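Local structure of HTH-type transcriptional regulator PrpR (Mycobacterium tuberculosis, 6D2S) at residues 139-144 and 171-176; 179-184 and 273-278; 184-189 and 212-217. The protein regulates transcription of enzymes that break down short-chain fatty acids through the glyoxylate and methylcitrate cycles, and is needed for using cholesterol-derived propionate. All coordinates share one frame; numbering follows the deposited sequence.

Contact 1. Residues 139-144 and 171-176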
loop_
_atom_site.group_PDB
_atom_site.type_symbol
_atom_site.label_atom_id
_atom_site.label_comp_id
_atom_site.label_asym_id
_atom_site.label_seq_id
_atom_site.Cartn_x
_atom_site.Cartn_y
_atom_site.Cartn_z
ATOM N N ARG A 139 7.010 12.939 -0.217
ATOM C CA ARG A 139 7.514 13.868 -1.221
ATOM C C ARG A 139 8.464 13.171 -2.183
ATOM O O ARG A 139 8.434 13.420 -3.395
ATOM C CB ARG A 139 8.214 15.056 -0.552
ATOM C CG ARG A 139 7.280 16.011 0.178
ATOM C CD ARG A 139 8.048 17.230 0.663
ATOM N NE ARG A 139 7.207 18.164 1.402
ATOM C CZ ARG A 139 7.651 19.285 1.965
ATOM N NH1 ARG A 139 8.933 19.615 1.874
ATOM N NH2 ARG A 139 6.813 20.077 2.622
ATOM N N GLU A 140 9.330 12.309 -1.657
ATOM C CA GLU A 140 10.250 11.573 -2.515
ATOM C C GLU A 140 9.492 10.657 -3.468
ATOM O O GLU A 140 9.821 10.577 -4.658
ATOM C CB GLU A 140 11.231 10.767 -1.653
ATOM C CG GLU A 140 12.192 9.917 -2.468
ATOM C CD GLU A 140 13.203 9.164 -1.605
ATOM O OE1 GLU A 140 13.443 9.579 -0.451
ATOM O OE2 GLU A 140 13.746 8.152 -2.089
ATOM N N PHE A 141 8.485 9.944 -2.959
ATOM C CA PHE A 141 7.720 9.029 -3.796
ATOM C C PHE A 141 6.907 9.786 -4.841
ATOM O O PHE A 141 6.859 9.389 -6.016
ATOM C CB PHE A 141 6.805 8.174 -2.913
ATOM C CG PHE A 141 5.997 7.173 -3.678
ATOM C CD1 PHE A 141 6.601 6.044 -4.215
ATOM C CD2 PHE A 141 4.619 7.354 -3.850
ATOM C CE1 PHE A 141 5.849 5.107 -4.935
ATOM C CE2 PHE A 141 3.868 6.425 -4.558
ATOM C CZ PHE A 141 4.482 5.304 -5.107
ATOM N N HIS A 142 6.270 10.884 -4.427
ATOM C CA HIS A 142 5.506 11.708 -5.364
ATOM C C HIS A 142 6.403 12.229 -6.474
ATOM O O HIS A 142 6.054 12.149 -7.661
ATOM C CB HIS A 142 4.838 12.863 -4.610
ATOM C CG HIS A 142 3.985 13.744 -5.474
ATOM N ND1 HIS A 142 4.482 14.854 -6.126
ATOM C CD2 HIS A 142 2.669 13.685 -5.782
ATOM C CE1 HIS A 142 3.507 15.436 -6.804
ATOM N NE2 HIS A 142 2.394 14.751 -6.604
ATOM N N ARG A 143 7.573 12.767 -6.101
ATOM C CA ARG A 143 8.521 13.244 -7.102
ATOM C C ARG A 143 8.935 12.119 -8.042
ATOM O O ARG A 143 9.025 12.323 -9.259
ATOM C CB ARG A 143 9.742 13.857 -6.412
ATOM C CG ARG A 143 10.804 14.407 -7.353
ATOM C CD ARG A 143 11.910 15.139 -6.582
ATOM N NE ARG A 143 12.685 14.253 -5.708
ATOM C CZ ARG A 143 12.558 14.197 -4.384
ATOM N NH1 ARG A 143 11.682 14.977 -3.761
ATOM N NH2 ARG A 143 13.310 13.359 -3.677
ATOM N N ALA A 144 9.178 10.923 -7.501
ATOM C CA ALA A 144 9.584 9.799 -8.340
ATOM C C ALA A 144 8.459 9.370 -9.267
ATOM O O ALA A 144 8.700 9.028 -10.433
ATOM C CB ALA A 144 10.027 8.619 -7.468
ATOM N N SER A 171 -2.443 5.303 -4.664
ATOM C CA SER A 171 -3.835 5.608 -4.337
ATOM C C SER A 171 -3.989 6.414 -3.047
ATOM O O SER A 171 -5.118 6.802 -2.718
ATOM C CB SER A 171 -4.650 4.313 -4.230
ATOM O OG SER A 171 -4.469 3.678 -2.967
ATOM N N THR A 172 -2.909 6.675 -2.316
ATOM C CA THR A 172 -2.969 7.488 -1.103
ATOM C C THR A 172 -2.467 8.913 -1.303
ATOM O O THR A 172 -2.388 9.656 -0.321
ATOM C CB THR A 172 -2.150 6.851 0.041
ATOM O OG1 THR A 172 -0.743 6.876 -0.282
ATOM C CG2 THR A 172 -2.601 5.409 0.308
ATOM N N LEU A 173 -2.087 9.312 -2.521
ATOM C CA LEU A 173 -1.420 10.605 -2.715
ATOM C C LEU A 173 -2.439 11.746 -2.768
ATOM O O LEU A 173 -2.593 12.445 -3.770
ATOM C CB LEU A 173 -0.546 10.582 -3.970
ATOM C CG LEU A 173 0.569 9.533 -3.944
ATOM C CD1 LEU A 173 1.489 9.690 -5.147
ATOM C CD2 LEU A 173 1.373 9.585 -2.629
ATOM N N GLN A 174 -3.140 11.931 -1.642
ATOM C CA GLN A 174 -4.109 13.012 -1.493
ATOM C C GLN A 174 -3.689 14.042 -0.441
ATOM O O GLN A 174 -4.540 14.690 0.175
ATOM C CB GLN A 174 -5.495 12.449 -1.164
ATOM C CG GLN A 174 -6.251 11.917 -2.386
ATOM C CD GLN A 174 -5.686 10.595 -2.896
ATOM O OE1 GLN A 174 -5.189 10.513 -4.016
ATOM N NE2 GLN A 174 -5.759 9.556 -2.070
ATOM N N ARG A 175 -2.394 14.227 -0.239
ATOM C CA ARG A 175 -1.950 15.253 0.706
ATOM C C ARG A 175 -2.338 16.625 0.166
ATOM O O ARG A 175 -2.036 16.938 -0.992
ATOM C CB ARG A 175 -0.432 15.184 0.926
ATOM C CG ARG A 175 0.111 16.287 1.854
ATOM C CD ARG A 175 1.623 16.121 2.105
ATOM N NE ARG A 175 1.944 14.920 2.880
ATOM C CZ ARG A 175 3.188 14.549 3.174
ATOM N NH1 ARG A 175 4.213 15.291 2.746
ATOM N NH2 ARG A 175 3.411 13.449 3.885
ATOM N N PRO A 176 -3.012 17.459 0.956
ATOM C CA PRO A 176 -3.449 18.760 0.438
ATOM C C PRO A 176 -2.263 19.550 -0.097
ATOM O O PRO A 176 -1.195 19.596 0.515
ATOM C CB PRO A 176 -4.091 19.433 1.658
ATOM C CG PRO A 176 -4.560 18.269 2.512
ATOM C CD PRO A 176 -3.487 17.213 2.332
HETATM O O HOH W 1 4.250 17.979 0.971
#

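Contact 2. Residues 179-184 and 273-278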
loop_
_atom_site.group_PDB
_atom_site.type_symbol
_atom_site.label_atom_id
_atom_site.label_comp_id
_atom_site.label_asym_id
_atom_site.label_seq_id
_atom_site.Cartn_x
_atom_site.Cartn_y
_atom_site.Cartn_z
ATOM N N ARG A 179 -1.022 16.763 -4.292
ATOM C CA ARG A 179 -1.717 15.557 -4.716
ATOM C C ARG A 179 -1.033 14.913 -5.920
ATOM O O ARG A 179 -0.458 15.595 -6.777
ATOM C CB ARG A 179 -3.177 15.886 -5.070
ATOM C CG ARG A 179 -3.969 16.389 -3.867
ATOM C CD ARG A 179 -5.410 16.700 -4.207
ATOM N NE ARG A 179 -6.195 15.482 -4.367
ATOM C CZ ARG A 179 -6.713 15.063 -5.517
ATOM N NH1 ARG A 179 -6.539 15.772 -6.625
ATOM N NH2 ARG A 179 -7.415 13.940 -5.555
ATOM N N GLY A 180 -1.086 13.578 -5.964
ATOM C CA GLY A 180 -0.804 12.833 -7.174
ATOM C C GLY A 180 -2.065 12.662 -8.010
ATOM O O GLY A 180 -3.134 13.186 -7.693
ATOM N N ILE A 181 -1.926 11.924 -9.107
ATOM C CA ILE A 181 -3.124 11.582 -9.891
ATOM C C ILE A 181 -4.137 10.894 -8.985
ATOM O O ILE A 181 -3.764 9.975 -8.230
ATOM C CB ILE A 181 -2.756 10.666 -11.066
ATOM C CG1 ILE A 181 -1.872 11.409 -12.065
ATOM C CG2 ILE A 181 -4.032 10.100 -11.704
ATOM C CD1 ILE A 181 -1.253 10.494 -13.146
ATOM N N PRO A 182 -5.417 11.273 -9.008
ATOM C CA PRO A 182 -6.415 10.554 -8.200
ATOM C C PRO A 182 -6.753 9.215 -8.843
ATOM O O PRO A 182 -7.213 9.168 -9.987
ATOM C CB PRO A 182 -7.629 11.499 -8.197
ATOM C CG PRO A 182 -7.212 12.725 -8.926
ATOM C CD PRO A 182 -5.981 12.443 -9.698
ATOM N N PHE A 183 -6.513 8.125 -8.116
ATOM C CA PHE A 183 -6.740 6.780 -8.632
ATOM C C PHE A 183 -7.879 6.087 -7.894
ATOM O O PHE A 183 -8.116 6.339 -6.710
ATOM C CB PHE A 183 -5.497 5.893 -8.495
ATOM C CG PHE A 183 -4.369 6.240 -9.429
ATOM C CD1 PHE A 183 -4.460 5.963 -10.788
ATOM C CD2 PHE A 183 -3.190 6.796 -8.930
ATOM C CE1 PHE A 183 -3.408 6.256 -11.638
ATOM C CE2 PHE A 183 -2.128 7.085 -9.772
ATOM C CZ PHE A 183 -2.238 6.818 -11.129
ATOM N N ILE A 184 -8.582 5.205 -8.617
ATOM C CA ILE A 184 -9.355 4.124 -8.014
ATOM C C ILE A 184 -8.446 2.911 -7.914
ATOM O O ILE A 184 -7.854 2.492 -8.916
ATOM C CB ILE A 184 -10.597 3.785 -8.857
ATOM C CG1 ILE A 184 -11.529 4.988 -8.996
ATOM C CG2 ILE A 184 -11.310 2.558 -8.279
ATOM C CD1 ILE A 184 -12.568 4.801 -10.083
ATOM N N HIS A 273 -2.668 11.529 -19.433
ATOM C CA HIS A 273 -1.503 11.906 -20.219
ATOM C C HIS A 273 -0.222 11.858 -19.390
ATOM O O HIS A 273 0.864 11.748 -19.964
ATOM C CB HIS A 273 -1.687 13.287 -20.855
ATOM C CG HIS A 273 -1.786 14.410 -19.873
ATOM N ND1 HIS A 273 -2.908 14.629 -19.105
ATOM C CD2 HIS A 273 -0.915 15.400 -19.559
ATOM C CE1 HIS A 273 -2.715 15.691 -18.339
ATOM N NE2 HIS A 273 -1.514 16.178 -18.597
ATOM N N LYS A 274 -0.323 11.913 -18.062
ATOM C CA LYS A 274 0.853 11.806 -17.209
ATOM C C LYS A 274 1.305 10.367 -16.991
ATOM O O LYS A 274 2.338 10.154 -16.347
ATOM C CB LYS A 274 0.573 12.464 -15.854
ATOM C CG LYS A 274 0.195 13.940 -15.964
ATOM C CD LYS A 274 -0.847 14.332 -14.920
ATOM C CE LYS A 274 -0.347 14.107 -13.508
ATOM N NZ LYS A 274 0.613 15.158 -13.053
ATOM N N LEU A 275 0.555 9.381 -17.478
ATOM C CA LEU A 275 0.924 7.976 -17.336
ATOM C C LEU A 275 1.783 7.540 -18.513
ATOM O O LEU A 275 1.418 7.773 -19.666
ATOM C CB LEU A 275 -0.307 7.076 -17.298
ATOM C CG LEU A 275 -1.383 7.335 -16.247
ATOM C CD1 LEU A 275 -2.532 6.360 -16.482
ATOM C CD2 LEU A 275 -0.807 7.159 -14.865
ATOM N N VAL A 276 2.888 6.847 -18.228
ATOM C CA VAL A 276 3.638 6.274 -19.338
ATOM C C VAL A 276 2.756 5.317 -20.129
ATOM O O VAL A 276 2.946 5.137 -21.339
ATOM C CB VAL A 276 4.926 5.595 -18.831
ATOM C CG1 VAL A 276 4.599 4.430 -17.917
ATOM C CG2 VAL A 276 5.790 5.147 -20.016
ATOM N N TYR A 277 1.746 4.735 -19.477
ATOM C CA TYR A 277 0.894 3.717 -20.087
ATOM C C TYR A 277 0.016 4.239 -21.218
ATOM O O TYR A 277 -0.507 3.426 -21.991
ATOM C CB TYR A 277 0.016 3.085 -19.008
ATOM C CG TYR A 277 0.829 2.476 -17.895
ATOM C CD1 TYR A 277 1.643 1.373 -18.137
ATOM C CD2 TYR A 277 0.799 3.011 -16.611
ATOM C CE1 TYR A 277 2.400 0.812 -17.121
ATOM C CE2 TYR A 277 1.544 2.457 -15.594
ATOM C CZ TYR A 277 2.345 1.361 -15.856
ATOM O OH TYR A 277 3.079 0.813 -14.840
ATOM N N SER A 278 -0.156 5.555 -21.348
ATOM C CA SER A 278 -1.176 6.091 -22.249
ATOM C C SER A 278 -0.728 6.211 -23.707
ATOM O O SER A 278 -1.386 6.914 -24.480
ATOM C CB SER A 278 -1.654 7.458 -21.754
ATOM O OG SER A 278 -0.615 8.408 -21.836
#

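Contact 3. Residues 184-189 and 212-217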
loop_
_atom_site.group_PDB
_atom_site.type_symbol
_atom_site.label_atom_id
_atom_site.label_comp_id
_atom_site.label_asym_id
_atom_site.label_seq_id
_atom_site.Cartn_x
_atom_site.Cartn_y
_atom_site.Cartn_z
ATOM N N ILE A 184 -8.582 5.205 -8.617
ATOM C CA ILE A 184 -9.355 4.124 -8.014
ATOM C C ILE A 184 -8.446 2.911 -7.914
ATOM O O ILE A 184 -7.854 2.492 -8.916
ATOM C CB ILE A 184 -10.597 3.785 -8.857
ATOM C CG1 ILE A 184 -11.529 4.988 -8.996
ATOM C CG2 ILE A 184 -11.310 2.558 -8.279
ATOM C CD1 ILE A 184 -12.568 4.801 -10.083
ATOM N N PHE A 185 -8.334 2.341 -6.719
ATOM C CA PHE A 185 -7.533 1.140 -6.503
ATOM C C PHE A 185 -8.456 -0.072 -6.427
ATOM O O PHE A 185 -9.440 -0.061 -5.682
ATOM C CB PHE A 185 -6.702 1.283 -5.227
ATOM C CG PHE A 185 -5.967 0.037 -4.816
ATOM C CD1 PHE A 185 -6.584 -0.924 -4.022
ATOM C CD2 PHE A 185 -4.652 -0.163 -5.192
ATOM C CE1 PHE A 185 -5.902 -2.068 -3.629
ATOM C CE2 PHE A 185 -3.958 -1.301 -4.792
ATOM C CZ PHE A 185 -4.583 -2.255 -4.015
ATOM N N VAL A 186 -8.154 -1.108 -7.210
ATOM C CA VAL A 186 -8.969 -2.317 -7.245
ATOM C C VAL A 186 -8.064 -3.527 -7.082
ATOM O O VAL A 186 -7.064 -3.666 -7.796
ATOM C CB VAL A 186 -9.783 -2.436 -8.550
ATOM C CG1 VAL A 186 -10.506 -3.789 -8.599
ATOM C CG2 VAL A 186 -10.780 -1.301 -8.660
ATOM N N ARG A 187 -8.416 -4.398 -6.147
ATOM C CA ARG A 187 -7.757 -5.681 -5.972
ATOM C C ARG A 187 -8.808 -6.779 -6.019
ATOM O O ARG A 187 -9.892 -6.634 -5.447
ATOM C CB ARG A 187 -6.994 -5.740 -4.650
ATOM C CG ARG A 187 -6.309 -7.069 -4.417
ATOM C CD ARG A 187 -5.580 -7.095 -3.094
ATOM N NE ARG A 187 -6.440 -6.719 -1.978
ATOM C CZ ARG A 187 -7.407 -7.489 -1.489
ATOM N NH1 ARG A 187 -7.647 -8.675 -2.030
ATOM N NH2 ARG A 187 -8.136 -7.072 -0.465
ATOM N N THR A 188 -8.488 -7.874 -6.703
ATOM C CA THR A 188 -9.414 -8.989 -6.821
ATOM C C THR A 188 -8.630 -10.291 -6.818
ATOM O O THR A 188 -7.473 -10.333 -7.243
ATOM C CB THR A 188 -10.254 -8.893 -8.104
ATOM O OG1 THR A 188 -11.154 -10.003 -8.177
ATOM C CG2 THR A 188 -9.358 -8.911 -9.331
ATOM N N ASP A 189 -9.270 -11.354 -6.342
ATOM C CA ASP A 189 -8.732 -12.692 -6.497
ATOM C C ASP A 189 -9.405 -13.360 -7.694
ATOM O O ASP A 189 -10.262 -12.777 -8.364
ATOM C CB ASP A 189 -8.898 -13.503 -5.206
ATOM C CG ASP A 189 -10.354 -13.729 -4.825
ATOM O OD1 ASP A 189 -11.245 -13.552 -5.681
ATOM O OD2 ASP A 189 -10.603 -14.086 -3.652
ATOM N N CYS A 212 -19.745 -1.268 -12.659
ATOM C CA CYS A 212 -18.285 -1.261 -12.607
ATOM C C CYS A 212 -17.697 -2.354 -13.496
ATOM O O CYS A 212 -17.986 -3.536 -13.307
ATOM C CB CYS A 212 -17.792 -1.437 -11.169
ATOM S SG CYS A 212 -15.989 -1.348 -10.989
ATOM N N PRO A 213 -16.869 -1.955 -14.463
ATOM C CA PRO A 213 -16.280 -2.919 -15.416
ATOM C C PRO A 213 -15.097 -3.660 -14.800
ATOM O O PRO A 213 -13.927 -3.346 -15.004
ATOM C CB PRO A 213 -15.859 -2.021 -16.580
ATOM C CG PRO A 213 -15.485 -0.733 -15.910
ATOM C CD PRO A 213 -16.402 -0.580 -14.713
ATOM N N LEU A 214 -15.411 -4.691 -14.013
ATOM C CA LEU A 214 -14.373 -5.369 -13.246
ATOM C C LEU A 214 -13.323 -6.025 -14.132
ATOM O O LEU A 214 -12.201 -6.262 -13.669
ATOM C CB LEU A 214 -14.993 -6.410 -12.321
ATOM C CG LEU A 214 -14.008 -6.889 -11.259
ATOM C CD1 LEU A 214 -13.132 -8.030 -11.764
ATOM C CD2 LEU A 214 -13.150 -5.721 -10.796
ATOM N N TRP A 215 -13.651 -6.322 -15.390
ATOM C CA TRP A 215 -12.647 -6.857 -16.297
ATOM C C TRP A 215 -11.432 -5.946 -16.401
ATOM O O TRP A 215 -10.371 -6.392 -16.847
ATOM C CB TRP A 215 -13.264 -7.093 -17.683
ATOM C CG TRP A 215 -14.098 -5.948 -18.179
ATOM C CD1 TRP A 215 -13.649 -4.791 -18.747
ATOM C CD2 TRP A 215 -15.530 -5.857 -18.164
ATOM N NE1 TRP A 215 -14.712 -3.983 -19.081
ATOM C CE2 TRP A 215 -15.876 -4.616 -18.734
ATOM C CE3 TRP A 215 -16.552 -6.706 -17.723
ATOM C CZ2 TRP A 215 -17.201 -4.200 -18.870
ATOM C CZ3 TRP A 215 -17.870 -6.292 -17.861
ATOM C CH2 TRP A 215 -18.181 -5.052 -18.430
ATOM N N VAL A 216 -11.553 -4.682 -15.986
ATOM C CA VAL A 216 -10.411 -3.784 -16.049
ATOM C C VAL A 216 -9.243 -4.310 -15.222
ATOM O O VAL A 216 -8.090 -3.947 -15.483
ATOM C CB VAL A 216 -10.819 -2.366 -15.603
ATOM C CG1 VAL A 216 -11.889 -1.808 -16.542
ATOM C CG2 VAL A 216 -11.323 -2.385 -14.166
ATOM N N VAL A 217 -9.506 -5.167 -14.231
ATOM C CA VAL A 217 -8.459 -5.782 -13.428
ATOM C C VAL A 217 -8.441 -7.296 -13.586
ATOM O O VAL A 217 -7.367 -7.896 -13.703
ATOM C CB VAL A 217 -8.594 -5.393 -11.940
ATOM C CG1 VAL A 217 -7.607 -6.176 -11.095
ATOM C CG2 VAL A 217 -8.376 -3.897 -11.772
#

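Contact 1. Residues 139-144 and 171-176
Leu173 reaches from the loop after helix 163-170 to helix 138-147, where Phe141 and His142 receive it. From CB the chain runs to CG, which stands anti to the carbonyl carbon (chi1 -60°), and there it forks toward the helix. The CD1 branch lies 4.1 Å from CE2 of Phe141 and 4.2 Å from CD2 of His142, touching both rings obliquely. The CD2 branch lies 4.1 Å from CD2 of Phe141. Phe141 and Leu173 cross at about a right angle, and no hydrogen bond joins the segments directly; the polar end of His142 turns instead to the carbonyl of Arg179.

Toward the exposed Arg139 the chemistry changes. NH1 of Arg175 passes CG of Arg139 at 4.1 Å, the guanidinium planes 64° apart. A water accepts from both NE of Arg139 (3.0 Å) and NH1 of Arg175 (3.2 Å), bridging two like charges; Glu26, salt-bridged to Arg175 NH1, probably offsets them, as does Asp22, salt-bridged to NH2, while NE is hydrogen-bonded to Tyr17 OH. The inverse gamma turn centred on Leu173 thus sits against helix 138-147, in the link between helix 163-170 and strand 183-189, while Val166 and Leu170 of helix 163-170 also touch Phe141.

Contact 2. Residues 179-184 and 273-278
This is a buried apolar contact between the lead-in to strand 183-189 and a 3-10 turn with the loop after it, made by Ile181 and Phe183 with Lys274 and Leu275 at the end of the five-stranded antiparallel sheet where strand 183-189 enters it. No hydrogen bond crosses between the segments, and the backbones stay apart: the nearest CA atoms, those of Ile181 and Lys274, are 8.3 Å from each other, so side chains fill the interval.

Ile181 supplies most of the first surface. Its CG1 stands anti to the carbonyl carbon (chi1 -66°) and carries CD1 outward between two partners. CE of Lys274 is 3.4 Å from Ile181 CG1, tighter than usual for two carbons, and the two side chains run past each other in opposite directions. On the other flank, CD1 of Ile181 lies 3.8 Å from CD2 of Leu275.

Both segments belong to the C-terminal short-chain fatty acyl-CoA regulator region, a family grouped in the GAF clan. Within it, strand 183-189 pairs with strand 261-268, whose Cys267 touches Ile181, Phe183 and Leu275; because the strands are antiparallel, the chain leaving 261-268 emerges beside the start of 183-189.

Phe183 adds an edge contact: CD2 of Leu275 approaches CZ at 4.0 Å, near the plane of the ring. One face of that ring is covered by CG2 of Ile181, 3.8 Å above the plane and offset toward the rim. Lys274 mixes two roles, since its bent chain (chi3 60°, chi4 77°) brings CB and CE against Ile181 while NZ forms a salt bridge with Glu146 of helix 138-147. Tyr150, just beyond that helix, touches Leu275, and the backbone N of Ile181 donates to its hydroxyl oxygen.

Contact 3. Residues 184-189 and 212-217
Val186 is the first residue of strand 183-189 to meet the 212-217 segment, and it does so with two of its carbons. CB lies 3.8 Å from CG2 of Val217, and the CG1 branch is held anti to the backbone N (chi1 174°). That placement sets CG1 between two partners on the short helix and the turn before it: CG2 of Val217 at 3.8 Å and CD2 of Leu214 at 3.9 Å. In both pairs the side chains cross obliquely. The nearest CA atoms are those of Val186 and Val217, 7.1 Å apart.

At Arg187 CB leaves the backbone away from the helix, and the side chain touches Phe261 and Val263 of strand 261-268. Two residues on from Val186, Thr188 faces the helix again. Its CG2 occupies the crowded position between the backbone N and the carbonyl carbon, and lies 3.7 Å from CG1 of Val217, the two side chains sliding past one another in opposite directions. The other branch, OG1, stands anti to the backbone N (chi1 -180°) and donates to O of Asp189 at 2.9 Å, in the carbonyl plane and on a lone pair; O of Asn193 is a second, weak hydrogen-bond partner. Threonine therefore offers its methyl to the helix and turns its hydroxyl to backbone carbonyls.

Ala262 of strand 261-268 and Trp242 of strand 239-247 extend the same apolar layer, touching Val217 and Val216 respectively, so helix 215-218 lies over one face of the antiparallel sheet. Val217 was deposited in two conformers, and its distances hold for one of them. With no hydrogen bond between the segments, the helix is fitted to this strand by the shape of branched aliphatic groups, without directional bonds.

How the contacts relate
All three contacts are mainly buried, but contact 1 runs out to a water bridge between the exposed Arg139 and the buried Arg175, whereas contact 3 is apolar throughout and contact 2 keeps one lysine whose charge is met outside it. Contacts 2 and 3 share Ile184 and use strand 183-189: contact 2 at its entry, contact 3 further along, against a helix on the sheet's face. Contact 1 belongs to the helical side of the chain, yet touches contact 2 directly: O of Leu173 and N of Gly180 are 2.9 Å apart, a probable hydrogen bond. Contacts 1 and 3 meet more slightly, through packing of Ser171 on Phe185, their centres about 22 Å apart.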